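Side-chain contacts in muramidase (Trichobolus zukalii, PDB 6ZMV), which hydrolyses the beta-1,4 glycosidic bonds of bacterial peptidoglycan as a fungal lysozyme (muramidase) of glycoside hydrolase family 25: residues A[53-58]-A[199-204]; A[166-169]-A[174-177]; A[36-41]-A[73-78]; A[94-99]-A[110-115]; A[3-8]-A[12-17]. All coordinates share one frame; numbering follows the deposited sequence. Where two conformers were deposited one is given.

Contacts 1, 3, 4 and 5 each reach the same central sheet of the GH25 barrel, and contact 2 lies in the loop between its strands 156-159 and 177-181. Contact 1 touches contacts 2, 3 and 5: Leu-203 CD2 is 3.9 Å from Thr-176 CG2, Gly-58 O is 3.5 Å from Phe-76 CZ, and Leu-54 CD1 is 4.1 Å from Phe-5 CE1. Contacts 3 and 5 touch where Asp-39 OD2 lies 3.5 Å from Ser-8 CB. Contacts 4 and 5 have centres about 26 Å apart. Yet Glu-97 of contact 4 and Asp-6 of contact 5 each hydrogen-bond glycerol, probably from the crystallisation liquor, which may mark parts of the substrate cleft.

Contact 1: A[53-58]-A[199-204]; sequences GLIRGG and RLKALA
Ile-55 opens strand 55-61 and points its side chain at helix 197-205, where it meets Leu-200, Lys-201 and Ala-204. Its CB aims at the helix and forks there. The CG2 branch, anti to the backbone N, goes to the methyl of Ala-204; CG2 and Ala-204 CB are 4.1 Å apart. The other branch starts with CG1 beside the backbone N (chi1 -68°). It then runs on extended (chi2 167°), which carries CD1 farthest toward the helix. CD1 lies 4.0 Å from Leu-200 CG, and equally 4.0 Å from Leu-200 CD2. The Ile-55 and Leu-200 side chains reach toward each other, tip to tip. On the Lys-201 side, CD1 meets a methylene: Lys-201 CG is 4.1 Å away. The lysine chain continues extended past this point, and the residue is exposed.

The two branches of Ile-55 thus span one turn of the helix, from Leu-200 to Ala-204. The strand and helix segment axes approach to 10.0 Å and cross at 42°. Phe-26 and Leu-90 touch both Ile-55 and Leu-200 and continue the apolar cluster. The next strand residue, Arg-56, sends its side chain to helix 42-51 instead. This alternation is consistent with helix 197-205 covering the barrel interior at the N-terminal end of the strand.

No hydrogen bond joins the two segments. The contact is a dispersion and burial contact, with no directional bond fixing its geometry. It consists of one branched side chain packed against two apolar residues and the aliphatic start of a lysine.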
# COMPACT_ATOMS: atom_id res chain seq x y z
N GLY A 53 -7.16 1.20 18.09
CA GLY A 53 -8.40 1.16 17.33
C GLY A 53 -8.23 1.63 15.90
O GLY A 53 -9.25 1.90 15.21
N LEU A 54 -7.02 1.67 15.38
CA LEU A 54 -6.79 1.96 13.94
C LEU A 54 -7.00 0.72 13.11
O LEU A 54 -6.52 -0.38 13.47
CB LEU A 54 -5.38 2.48 13.74
CG LEU A 54 -5.07 3.81 14.38
CD1 LEU A 54 -3.56 4.03 14.44
CD2 LEU A 54 -5.81 4.97 13.73
N ILE A 55 -7.66 0.87 11.98
CA ILE A 55 -7.67 -0.18 10.95
C ILE A 55 -6.25 -0.18 10.38
O ILE A 55 -5.64 0.90 10.32
CB ILE A 55 -8.71 0.18 9.88
CG1 ILE A 55 -10.11 0.09 10.51
CG2 ILE A 55 -8.60 -0.62 8.60
CD1 ILE A 55 -11.27 0.70 9.74
N ARG A 56 -5.70 -1.32 9.98
CA ARG A 56 -4.27 -1.32 9.61
C ARG A 56 -4.00 -2.44 8.61
O ARG A 56 -4.72 -3.44 8.55
CB ARG A 56 -3.33 -1.47 10.81
CG ARG A 56 -3.38 -2.76 11.57
CD ARG A 56 -4.57 -2.99 12.44
NE ARG A 56 -4.48 -4.22 13.19
CZ ARG A 56 -4.81 -5.44 12.75
NH1 ARG A 56 -5.32 -5.63 11.55
NH2 ARG A 56 -4.67 -6.48 13.57
N GLY A 57 -2.99 -2.20 7.81
CA GLY A 57 -2.45 -3.22 6.93
C GLY A 57 -0.98 -3.02 6.73
O GLY A 57 -0.43 -2.01 7.17
N GLY A 58 -0.36 -3.99 6.08
CA GLY A 58 1.06 -3.90 5.74
C GLY A 58 1.28 -3.49 4.28
O GLY A 58 0.39 -3.55 3.43
N ARG A 199 -17.59 3.08 4.62
CA ARG A 199 -17.06 2.52 3.35
C ARG A 199 -15.66 1.92 3.59
O ARG A 199 -15.31 0.87 3.05
CB ARG A 199 -17.08 3.58 2.28
CG ARG A 199 -16.82 2.99 0.90
CD ARG A 199 -16.50 4.05 -0.15
NE ARG A 199 -17.63 4.70 -0.73
CZ ARG A 199 -18.36 4.25 -1.80
NH1 ARG A 199 -18.26 3.03 -2.25
NH2 ARG A 199 -19.26 5.00 -2.28
N LEU A 200 -14.84 2.54 4.43
CA LEU A 200 -13.51 2.02 4.77
C LEU A 200 -13.63 0.68 5.52
O LEU A 200 -12.90 -0.25 5.25
CB LEU A 200 -12.76 3.06 5.60
CG LEU A 200 -11.45 2.59 6.20
CD1 LEU A 200 -10.44 2.14 5.11
CD2 LEU A 200 -10.85 3.66 7.03
N LYS A 201 -14.54 0.58 6.45
CA LYS A 201 -14.80 -0.69 7.18
C LYS A 201 -15.19 -1.79 6.20
O LYS A 201 -14.75 -2.93 6.37
CB LYS A 201 -15.85 -0.49 8.25
CG LYS A 201 -15.39 0.29 9.46
CD LYS A 201 -16.47 0.65 10.44
CE LYS A 201 -15.89 1.31 11.67
NZ LYS A 201 -17.00 1.73 12.56
N ALA A 202 -15.99 -1.45 5.19
CA ALA A 202 -16.38 -2.41 4.15
C ALA A 202 -15.16 -2.85 3.34
O ALA A 202 -15.01 -4.02 3.03
CB ALA A 202 -17.45 -1.85 3.28
N LEU A 203 -14.29 -1.93 3.00
CA LEU A 203 -13.00 -2.30 2.32
C LEU A 203 -12.21 -3.28 3.19
O LEU A 203 -11.75 -4.27 2.67
CB LEU A 203 -12.16 -1.04 2.06
CG LEU A 203 -10.81 -1.34 1.44
CD1 LEU A 203 -11.00 -1.96 0.06
CD2 LEU A 203 -9.91 -0.10 1.40
N ALA A 204 -12.07 -3.01 4.48
CA ALA A 204 -11.29 -3.91 5.35
C ALA A 204 -11.97 -5.29 5.43
O ALA A 204 -11.29 -6.33 5.34
CB ALA A 204 -11.15 -3.28 6.71

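Contact 2: A[166-169]-A[174-177]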
# COMPACT_ATOMS: atom_id res chain seq x y z
N GLY A 166 -5.43 15.09 -8.81
CA GLY A 166 -4.99 15.05 -10.20
C GLY A 166 -5.54 13.90 -11.02
O GLY A 166 -6.51 13.26 -10.64
N GLU A 167 -4.91 13.64 -12.15
CA GLU A 167 -5.40 12.63 -13.08
C GLU A 167 -5.21 11.23 -12.46
O GLU A 167 -4.20 10.95 -11.79
CB GLU A 167 -4.69 12.73 -14.43
CG GLU A 167 -5.04 14.02 -15.15
CD GLU A 167 -6.40 13.98 -15.80
OE1 GLU A 167 -6.82 12.87 -16.25
OE2 GLU A 167 -7.05 15.03 -15.86
N ILE A 168 -6.18 10.36 -12.75
CA ILE A 168 -6.14 8.98 -12.26
C ILE A 168 -5.50 8.11 -13.34
O ILE A 168 -5.97 8.09 -14.48
CB ILE A 168 -7.53 8.50 -11.89
CG1 ILE A 168 -8.36 9.48 -11.04
CG2 ILE A 168 -7.46 7.14 -11.25
CD1 ILE A 168 -7.73 9.81 -9.71
N PRO A 169 -4.40 7.40 -13.02
CA PRO A 169 -3.73 6.61 -14.04
C PRO A 169 -4.46 5.28 -14.29
O PRO A 169 -5.36 4.89 -13.54
CB PRO A 169 -2.36 6.33 -13.40
CG PRO A 169 -2.70 6.27 -11.86
CD PRO A 169 -3.76 7.33 -11.69
N TYR A 174 -10.96 5.91 -10.02
CA TYR A 174 -10.74 6.73 -8.84
C TYR A 174 -9.69 6.03 -8.02
O TYR A 174 -9.49 4.81 -8.13
CB TYR A 174 -12.01 6.91 -7.99
CG TYR A 174 -12.68 5.58 -7.69
CD1 TYR A 174 -13.57 5.00 -8.57
CD2 TYR A 174 -12.37 4.91 -6.54
CE1 TYR A 174 -14.10 3.75 -8.31
CE2 TYR A 174 -12.85 3.64 -6.29
CZ TYR A 174 -13.73 3.06 -7.17
OH TYR A 174 -14.24 1.84 -6.90
N GLN A 175 -9.01 6.80 -7.18
CA GLN A 175 -8.13 6.24 -6.15
C GLN A 175 -8.99 5.83 -4.95
O GLN A 175 -9.91 6.53 -4.56
CB GLN A 175 -7.08 7.27 -5.74
CG GLN A 175 -7.47 8.29 -4.67
CD GLN A 175 -8.52 9.32 -4.98
OE1 GLN A 175 -8.97 10.07 -4.06
NE2 GLN A 175 -8.86 9.44 -6.22
N THR A 176 -8.65 4.71 -4.35
CA THR A 176 -9.22 4.28 -3.07
C THR A 176 -8.62 5.09 -1.92
O THR A 176 -9.35 5.45 -0.95
CB THR A 176 -9.10 2.77 -2.94
OG1 THR A 176 -9.87 2.16 -3.97
CG2 THR A 176 -9.55 2.28 -1.61
N ILE A 177 -7.34 5.31 -1.95
CA ILE A 177 -6.61 6.11 -0.95
C ILE A 177 -5.74 7.09 -1.73
O ILE A 177 -5.15 6.71 -2.74
CB ILE A 177 -5.82 5.23 0.05
CG1 ILE A 177 -6.74 4.29 0.84
CG2 ILE A 177 -4.92 6.06 0.96
CD1 ILE A 177 -6.04 3.15 1.54
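The flat side-chain amide of Gln-175 meets Ile-168 at its nitrogen end, where NE2 lies 3.7 Å from Ile-168 CD1. No hydrogen bond is possible with this methyl. The second flat group, the Tyr-174 ring, offers Ile-168 neither face nor edge. Its CB points away from the 166-169 segment, and the residue is touched through its backbone. Ile-168 CG2 sits 3.9 Å from Tyr-174 N and 4.1 Å from Tyr-174 C.

The two methyls of Ile-168 therefore do different work. CG2, anti to the backbone N, rests against the main chain of Tyr-174. CD1 turns to Gln-175 and also comes within 4.1 Å of Gln-175 N. That backbone nitrogen is buried by the contact and finds no partner in the model. The Gln-175 chain bends at chi2 (-67°), which points the NE2 end of its amide toward Ile-168 CD1. The Ile-168 and Gln-175 side chains cross at about a right angle.

The contact closes a loop on itself at the surface. Both segments lie in the connection between strands 156-159 and 177-181, which contains no helix, the second running into the start of strand 177-181. Ile-168 and Gln-175 both pack on Leu-158 of strand 156-159, and Ile-168 also touches Leu-156. Beyond Ile-168, Pro-169 packs on Tyr-137 and Trp-140 of helix 137-144. Toward strand 189-193, Gln-175 O accepts a hydrogen bond from Asn-194 ND2.

Contact 3: A[36-41]-A[73-78]; sequences TYTDPV and ADFFFK
Phe-75 supplies most of the buried surface, and it pushes its ring end against the backbone of Thr-36 and Tyr-37 and the methyl of Thr-38. Its CG is anti to the backbone N (chi1 -179°), which projects the ring away from the helix. At the ring edge, near its plane, CE2 lies 3.3 Å from Tyr-37 O. A carbonyl oxygen there would suit the slightly positive rim of the ring.

Thr-36 takes part through its main chain. Its carbonyl carbon C is 3.6 Å from Phe-75 CZ, while its side chain points away from the helix. Thr-38, two residues on and within the short strand, adds its methyl. Its CG2 reaches Phe-75 CZ at 3.7 Å, and the two side chains cross at about a right angle. Asp-39 follows directly, and its OD1 accepts a capping bond from Val-41 N (2.9 Å, 153°) at the entry to helix 42-51.

The contact joins the edge strand 37-38 to helix 69-78 at the surface. Strand 26-33 lies beside both: it pairs with 37-38, and its Thr-32 touches Phe-75. Elsewhere on the helix, Asp-74 forms a salt bridge with Arg-122 of helix 109-127.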
# COMPACT_ATOMS: atom_id res chain seq x y z
N THR A 36 14.46 -10.06 1.06
CA THR A 36 15.25 -10.36 2.28
C THR A 36 14.99 -9.41 3.42
O THR A 36 15.39 -9.71 4.51
CB THR A 36 16.75 -10.46 1.97
OG1 THR A 36 17.12 -9.17 1.49
CG2 THR A 36 17.08 -11.55 1.00
N TYR A 37 14.35 -8.29 3.21
CA TYR A 37 14.27 -7.27 4.27
C TYR A 37 12.89 -7.29 4.92
O TYR A 37 11.86 -7.11 4.26
CB TYR A 37 14.53 -5.89 3.69
CG TYR A 37 14.37 -4.79 4.72
CD1 TYR A 37 15.37 -4.51 5.60
CD2 TYR A 37 13.19 -4.06 4.80
CE1 TYR A 37 15.24 -3.48 6.52
CE2 TYR A 37 13.02 -3.07 5.73
CZ TYR A 37 14.07 -2.73 6.56
OH TYR A 37 13.90 -1.74 7.49
N THR A 38 12.91 -7.48 6.23
CA THR A 38 11.71 -7.23 7.06
C THR A 38 11.92 -5.95 7.85
O THR A 38 12.99 -5.69 8.39
CB THR A 38 11.44 -8.42 7.98
OG1 THR A 38 12.55 -8.65 8.82
CG2 THR A 38 11.05 -9.67 7.23
N ASP A 39 10.91 -5.11 7.87
CA ASP A 39 10.99 -3.84 8.60
C ASP A 39 10.98 -4.17 10.09
O ASP A 39 10.02 -4.77 10.61
CB ASP A 39 9.89 -2.92 8.18
CG ASP A 39 9.96 -1.56 8.83
OD1 ASP A 39 9.91 -1.53 10.10
OD2 ASP A 39 9.99 -0.56 8.09
N PRO A 40 12.00 -3.71 10.87
CA PRO A 40 12.09 -4.14 12.27
C PRO A 40 11.04 -3.58 13.20
O PRO A 40 10.89 -4.07 14.32
CB PRO A 40 13.48 -3.76 12.66
CG PRO A 40 13.85 -2.68 11.73
CD PRO A 40 13.19 -2.95 10.40
N VAL A 41 10.34 -2.57 12.74
CA VAL A 41 9.32 -1.91 13.58
C VAL A 41 7.91 -2.39 13.20
O VAL A 41 6.91 -1.94 13.81
CB VAL A 41 9.49 -0.39 13.58
CG1 VAL A 41 8.69 0.30 14.67
CG2 VAL A 41 10.94 0.01 13.67
N ALA A 73 5.60 -11.67 -3.26
CA ALA A 73 4.28 -11.83 -2.62
C ALA A 73 4.34 -12.87 -1.51
O ALA A 73 3.77 -12.64 -0.44
CB ALA A 73 3.21 -12.19 -3.62
N ASP A 74 5.07 -13.97 -1.71
CA ASP A 74 5.16 -15.01 -0.66
C ASP A 74 5.85 -14.40 0.57
O ASP A 74 5.43 -14.60 1.71
CB ASP A 74 6.03 -16.17 -1.15
CG ASP A 74 5.33 -17.12 -2.07
OD1 ASP A 74 4.12 -17.05 -2.18
OD2 ASP A 74 6.05 -17.94 -2.69
N PHE A 75 6.95 -13.67 0.34
CA PHE A 75 7.74 -13.08 1.42
C PHE A 75 6.92 -12.07 2.21
O PHE A 75 6.89 -12.08 3.43
CB PHE A 75 9.03 -12.50 0.82
CG PHE A 75 9.92 -11.89 1.85
CD1 PHE A 75 10.50 -12.66 2.85
CD2 PHE A 75 10.30 -10.56 1.74
CE1 PHE A 75 11.36 -12.07 3.76
CE2 PHE A 75 11.11 -9.96 2.68
CZ PHE A 75 11.63 -10.71 3.68
N PHE A 76 6.24 -11.19 1.50
CA PHE A 76 5.33 -10.19 2.13
C PHE A 76 4.27 -10.90 2.98
O PHE A 76 4.03 -10.55 4.11
CB PHE A 76 4.72 -9.34 1.05
CG PHE A 76 3.66 -8.38 1.49
CD1 PHE A 76 3.87 -7.50 2.53
CD2 PHE A 76 2.46 -8.35 0.82
CE1 PHE A 76 2.90 -6.60 2.88
CE2 PHE A 76 1.47 -7.42 1.16
CZ PHE A 76 1.73 -6.52 2.18
N PHE A 77 3.61 -11.87 2.36
CA PHE A 77 2.47 -12.53 3.00
C PHE A 77 2.90 -13.20 4.30
O PHE A 77 2.11 -13.11 5.28
CB PHE A 77 1.87 -13.53 2.02
CG PHE A 77 0.70 -14.27 2.59
CD1 PHE A 77 -0.54 -13.64 2.71
CD2 PHE A 77 0.85 -15.58 3.07
CE1 PHE A 77 -1.61 -14.33 3.25
CE2 PHE A 77 -0.23 -16.29 3.54
CZ PHE A 77 -1.44 -15.64 3.67
N LYS A 78 4.09 -13.79 4.28
CA LYS A 78 4.62 -14.56 5.45
C LYS A 78 5.07 -13.60 6.56
O LYS A 78 5.30 -14.04 7.65
CB LYS A 78 5.73 -15.51 5.01
CG LYS A 78 5.18 -16.67 4.22
CD LYS A 78 6.24 -17.47 3.44

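Contact 4: A[94-99]-A[110-115]; sequences LDMEYG and TAMVNW
Met-96 and Met-112 slide past each other in opposite directions, with Met-96 CE 3.9 Å from Met-112 SD. Both chains are bent at chi2 and chi3. In Met-96 the bends (-47° and -63°) bring the methyl round to the helix, although its CB does not point straight at it. Leu-94 approaches differently. Its side chain crosses that of Trp-115 obliquely, and its CD1 comes to the indole edge, near the ring plane, 4.1 Å from CZ3. Met-96 CE also nears Trp-115 CZ3, at 4.3 Å. The far corner of the indole thus meets both a leucine and a methionine methyl. Its polar end is engaged elsewhere, since Trp-115 NE1 donates to Ser-67 O.

This packing joins strand 93-95 and the loop after it to helix 109-127, the first half of a beta-alpha-beta unit. Met-96 stands between Asp-95 and Glu-97 in an Asp-x-Glu sequence, a known GH25 motif that probably faces the substrate cleft. Glu-97 OE1 and Met-96 O each hydrogen-bond glycerol, probably from the crystallisation liquor.

All four touching residues are buried, and no hydrogen bond crosses between the segments. The contact is apolar, with a polarisable sulfur against a methyl; it lies beside the acidic pair.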
# COMPACT_ATOMS: atom_id res chain seq x y z
N LEU A 94 0.94 -3.24 -2.35
CA LEU A 94 2.13 -3.33 -3.19
C LEU A 94 2.64 -1.94 -3.51
O LEU A 94 1.93 -1.18 -4.17
CB LEU A 94 1.80 -4.08 -4.47
CG LEU A 94 2.93 -4.21 -5.48
CD1 LEU A 94 4.15 -4.91 -4.94
CD2 LEU A 94 2.47 -4.86 -6.73
N ASP A 95 3.81 -1.58 -3.00
CA ASP A 95 4.38 -0.22 -3.11
C ASP A 95 5.35 -0.14 -4.29
O ASP A 95 6.46 -0.63 -4.19
CB ASP A 95 5.08 0.15 -1.79
CG ASP A 95 5.88 1.43 -1.85
OD1 ASP A 95 5.79 2.12 -2.87
OD2 ASP A 95 6.61 1.72 -0.89
N MET A 96 4.92 0.48 -5.38
CA MET A 96 5.76 0.67 -6.57
C MET A 96 6.41 2.05 -6.48
O MET A 96 5.74 3.09 -6.35
CB MET A 96 4.93 0.54 -7.85
CG MET A 96 4.18 -0.75 -7.97
SD MET A 96 5.05 -2.27 -7.66
CE MET A 96 6.31 -2.27 -8.93
N GLU A 97 7.72 2.07 -6.56
CA GLU A 97 8.55 3.26 -6.29
C GLU A 97 9.56 3.40 -7.42
O GLU A 97 9.95 2.36 -8.03
CB GLU A 97 9.39 3.03 -5.03
CG GLU A 97 8.61 2.88 -3.75
CD GLU A 97 8.24 4.21 -3.15
OE1 GLU A 97 7.15 4.24 -2.55
OE2 GLU A 97 9.00 5.21 -3.29
N TYR A 98 10.06 4.60 -7.62
CA TYR A 98 11.23 4.76 -8.49
C TYR A 98 12.38 3.91 -7.96
O TYR A 98 12.59 3.84 -6.74
CB TYR A 98 11.61 6.21 -8.54
CG TYR A 98 10.61 7.05 -9.29
CD1 TYR A 98 10.65 7.15 -10.65
CD2 TYR A 98 9.61 7.72 -8.62
CE1 TYR A 98 9.71 7.87 -11.37
CE2 TYR A 98 8.66 8.45 -9.31
CZ TYR A 98 8.72 8.55 -10.68
OH TYR A 98 7.81 9.33 -11.33
N GLY A 99 13.12 3.28 -8.87
CA GLY A 99 14.27 2.40 -8.56
C GLY A 99 15.46 3.18 -8.03
O GLY A 99 15.50 4.43 -8.20
N THR A 110 6.19 -4.20 -20.51
CA THR A 110 5.48 -5.50 -20.48
C THR A 110 6.07 -6.35 -19.34
O THR A 110 5.30 -6.98 -18.64
CB THR A 110 5.55 -6.20 -21.84
OG1 THR A 110 6.89 -5.99 -22.29
CG2 THR A 110 4.53 -5.65 -22.81
N ALA A 111 7.38 -6.37 -19.14
CA ALA A 111 7.99 -7.11 -18.01
C ALA A 111 7.47 -6.57 -16.68
O ALA A 111 7.19 -7.38 -15.80
CB ALA A 111 9.49 -7.03 -18.05
N MET A 112 7.31 -5.25 -16.56
CA MET A 112 6.81 -4.70 -15.29
C MET A 112 5.35 -5.15 -15.08
O MET A 112 4.98 -5.48 -13.96
CB MET A 112 6.90 -3.17 -15.30
CG MET A 112 6.48 -2.58 -14.01
SD MET A 112 7.57 -3.01 -12.59
CE MET A 112 8.92 -1.92 -12.91
N VAL A 113 4.51 -5.06 -16.10
CA VAL A 113 3.12 -5.52 -15.94
C VAL A 113 3.11 -6.99 -15.58
O VAL A 113 2.32 -7.38 -14.69
CB VAL A 113 2.33 -5.21 -17.23
CG1 VAL A 113 0.96 -5.85 -17.19
CG2 VAL A 113 2.15 -3.70 -17.40
N ASN A 114 3.94 -7.79 -16.22
CA ASN A 114 3.97 -9.25 -15.88
C ASN A 114 4.41 -9.45 -14.42
O ASN A 114 3.88 -10.31 -13.75
CB ASN A 114 4.88 -10.01 -16.86
CG ASN A 114 4.31 -10.14 -18.24
OD1 ASN A 114 3.10 -9.96 -18.42
ND2 ASN A 114 5.18 -10.42 -19.18
N TRP A 115 5.39 -8.68 -13.98
CA TRP A 115 5.93 -8.82 -12.60
C TRP A 115 4.82 -8.44 -11.61
O TRP A 115 4.55 -9.19 -10.65
CB TRP A 115 7.12 -7.87 -12.40
CG TRP A 115 7.83 -8.06 -11.12
CD1 TRP A 115 8.93 -8.83 -10.97
CD2 TRP A 115 7.49 -7.56 -9.80
NE1 TRP A 115 9.32 -8.85 -9.65
CE2 TRP A 115 8.43 -8.11 -8.90
CE3 TRP A 115 6.49 -6.75 -9.31
CZ2 TRP A 115 8.42 -7.81 -7.54
CZ3 TRP A 115 6.45 -6.47 -7.98
CH2 TRP A 115 7.37 -7.03 -7.10

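Contact 5: A[3-8]-A[12-17]; sequences PGFDIS and PSVNYA
Phe-5 and Ile-7, which both meet Val-14, share a less common first torsion. Phe-5 CG (chi1 64°) and Ile-7 CG1 (chi1 55°) each stand between the backbone N and the carbonyl carbon, the crowded position. Val-14 answers with one methyl for each. Its CG1 sits at the edge of the Phe-5 ring, near the plane, 4.1 Å from CE2. Its CG2 lies 4.1 Å from Ile-7 CD1. Ile-7 and Val-14 reach toward each other tip to tip, while Phe-5 and Val-14 slide past in opposite directions.

Ile-7 CD1 has a further neighbour in Tyr-16. It comes to the edge of that ring, 4.2 Å from CE1. One face of the same ring takes the carbonyl of Val-14, with O 3.2 Å above the plane and offset toward the rim. The inverse gamma turn centred on Asn-15, also the N-cap residue, brings the chain round between them. Tyr-16 OH is hydrogen-bonded to His-45 ND1.

The contact packs strand 2-7 against the loop that leads into helix 16-21, within a beta-alpha-beta unit completed by strand 26-33. Val-27 of that strand touches both Phe-5 and Ile-7. His-45 of helix 42-51 packs on Ile-7 and Val-14.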
# COMPACT_ATOMS: atom_id res chain seq x y z
N PRO A 3 -9.27 10.23 7.39
CA PRO A 3 -7.82 10.39 7.51
C PRO A 3 -7.10 9.15 7.92
O PRO A 3 -7.61 8.33 8.69
CB PRO A 3 -7.65 11.46 8.61
CG PRO A 3 -8.97 12.16 8.68
CD PRO A 3 -9.97 11.07 8.38
N GLY A 4 -5.89 9.02 7.39
CA GLY A 4 -4.97 7.98 7.83
C GLY A 4 -3.57 8.37 7.52
O GLY A 4 -3.26 9.56 7.22
N PHE A 5 -2.64 7.43 7.61
CA PHE A 5 -1.22 7.73 7.45
C PHE A 5 -0.48 6.44 7.15
O PHE A 5 -1.07 5.34 7.21
CB PHE A 5 -0.66 8.45 8.67
CG PHE A 5 -0.65 7.72 9.99
CD1 PHE A 5 -1.85 7.37 10.65
CD2 PHE A 5 0.56 7.50 10.67
CE1 PHE A 5 -1.79 6.80 11.90
CE2 PHE A 5 0.58 6.92 11.92
CZ PHE A 5 -0.58 6.59 12.54
N ASP A 6 0.78 6.57 6.80
CA ASP A 6 1.60 5.38 6.57
C ASP A 6 3.00 5.59 7.20
O ASP A 6 3.52 6.75 7.19
CB ASP A 6 1.62 4.97 5.11
CG ASP A 6 2.22 5.97 4.20
OD1 ASP A 6 3.50 6.01 4.09
OD2 ASP A 6 1.45 6.73 3.59
N ILE A 7 3.57 4.52 7.71
CA ILE A 7 4.80 4.56 8.54
C ILE A 7 5.64 3.32 8.26
O ILE A 7 5.19 2.34 7.64
CB ILE A 7 4.45 4.63 10.04
CG1 ILE A 7 3.52 3.49 10.51
CG2 ILE A 7 3.86 5.99 10.37
CD1 ILE A 7 3.17 3.51 11.98
N SER A 8 6.85 3.38 8.76
CA SER A 8 7.88 2.35 8.59
C SER A 8 8.88 2.48 9.74
O SER A 8 8.68 3.26 10.66
CB SER A 8 8.56 2.51 7.26
OG SER A 8 9.40 3.66 7.26
N PRO A 12 10.58 5.25 14.40
CA PRO A 12 10.77 4.19 15.39
C PRO A 12 9.76 4.21 16.54
O PRO A 12 9.57 3.18 17.14
CB PRO A 12 12.17 4.42 15.95
CG PRO A 12 12.59 5.75 15.38
CD PRO A 12 11.75 6.12 14.21
N SER A 13 9.17 5.37 16.81
CA SER A 13 8.18 5.62 17.87
C SER A 13 7.04 6.39 17.26
O SER A 13 7.26 7.45 16.65
CB SER A 13 8.80 6.42 19.00
OG SER A 13 7.90 6.56 20.07
N VAL A 14 5.84 5.93 17.49
CA VAL A 14 4.59 6.60 17.02
C VAL A 14 3.56 6.61 18.16
O VAL A 14 3.33 5.55 18.71
CB VAL A 14 4.03 5.93 15.75
CG1 VAL A 14 2.69 6.52 15.38
CG2 VAL A 14 4.96 6.13 14.56
N ASN A 15 2.89 7.73 18.39
CA ASN A 15 1.78 7.81 19.35
C ASN A 15 0.50 7.44 18.63
O ASN A 15 -0.24 8.29 18.12
CB ASN A 15 1.73 9.21 19.93
CG ASN A 15 0.70 9.44 21.01
OD1 ASN A 15 0.53 10.59 21.52
ND2 ASN A 15 -0.04 8.42 21.30
N TYR A 16 0.23 6.15 18.57
CA TYR A 16 -0.89 5.60 17.79
C TYR A 16 -2.21 6.20 18.31
O TYR A 16 -3.13 6.54 17.56
CB TYR A 16 -0.97 4.09 17.83
CG TYR A 16 0.36 3.44 17.54
CD1 TYR A 16 0.85 3.34 16.25
CD2 TYR A 16 1.18 2.98 18.55
CE1 TYR A 16 2.12 2.83 15.99
CE2 TYR A 16 2.47 2.49 18.33
CZ TYR A 16 2.97 2.45 17.04
OH TYR A 16 4.22 2.01 16.86
N ALA A 17 -2.34 6.23 19.63
CA ALA A 17 -3.57 6.73 20.28
C ALA A 17 -3.77 8.21 19.99
O ALA A 17 -4.91 8.66 19.75
CB ALA A 17 -3.56 6.47 21.76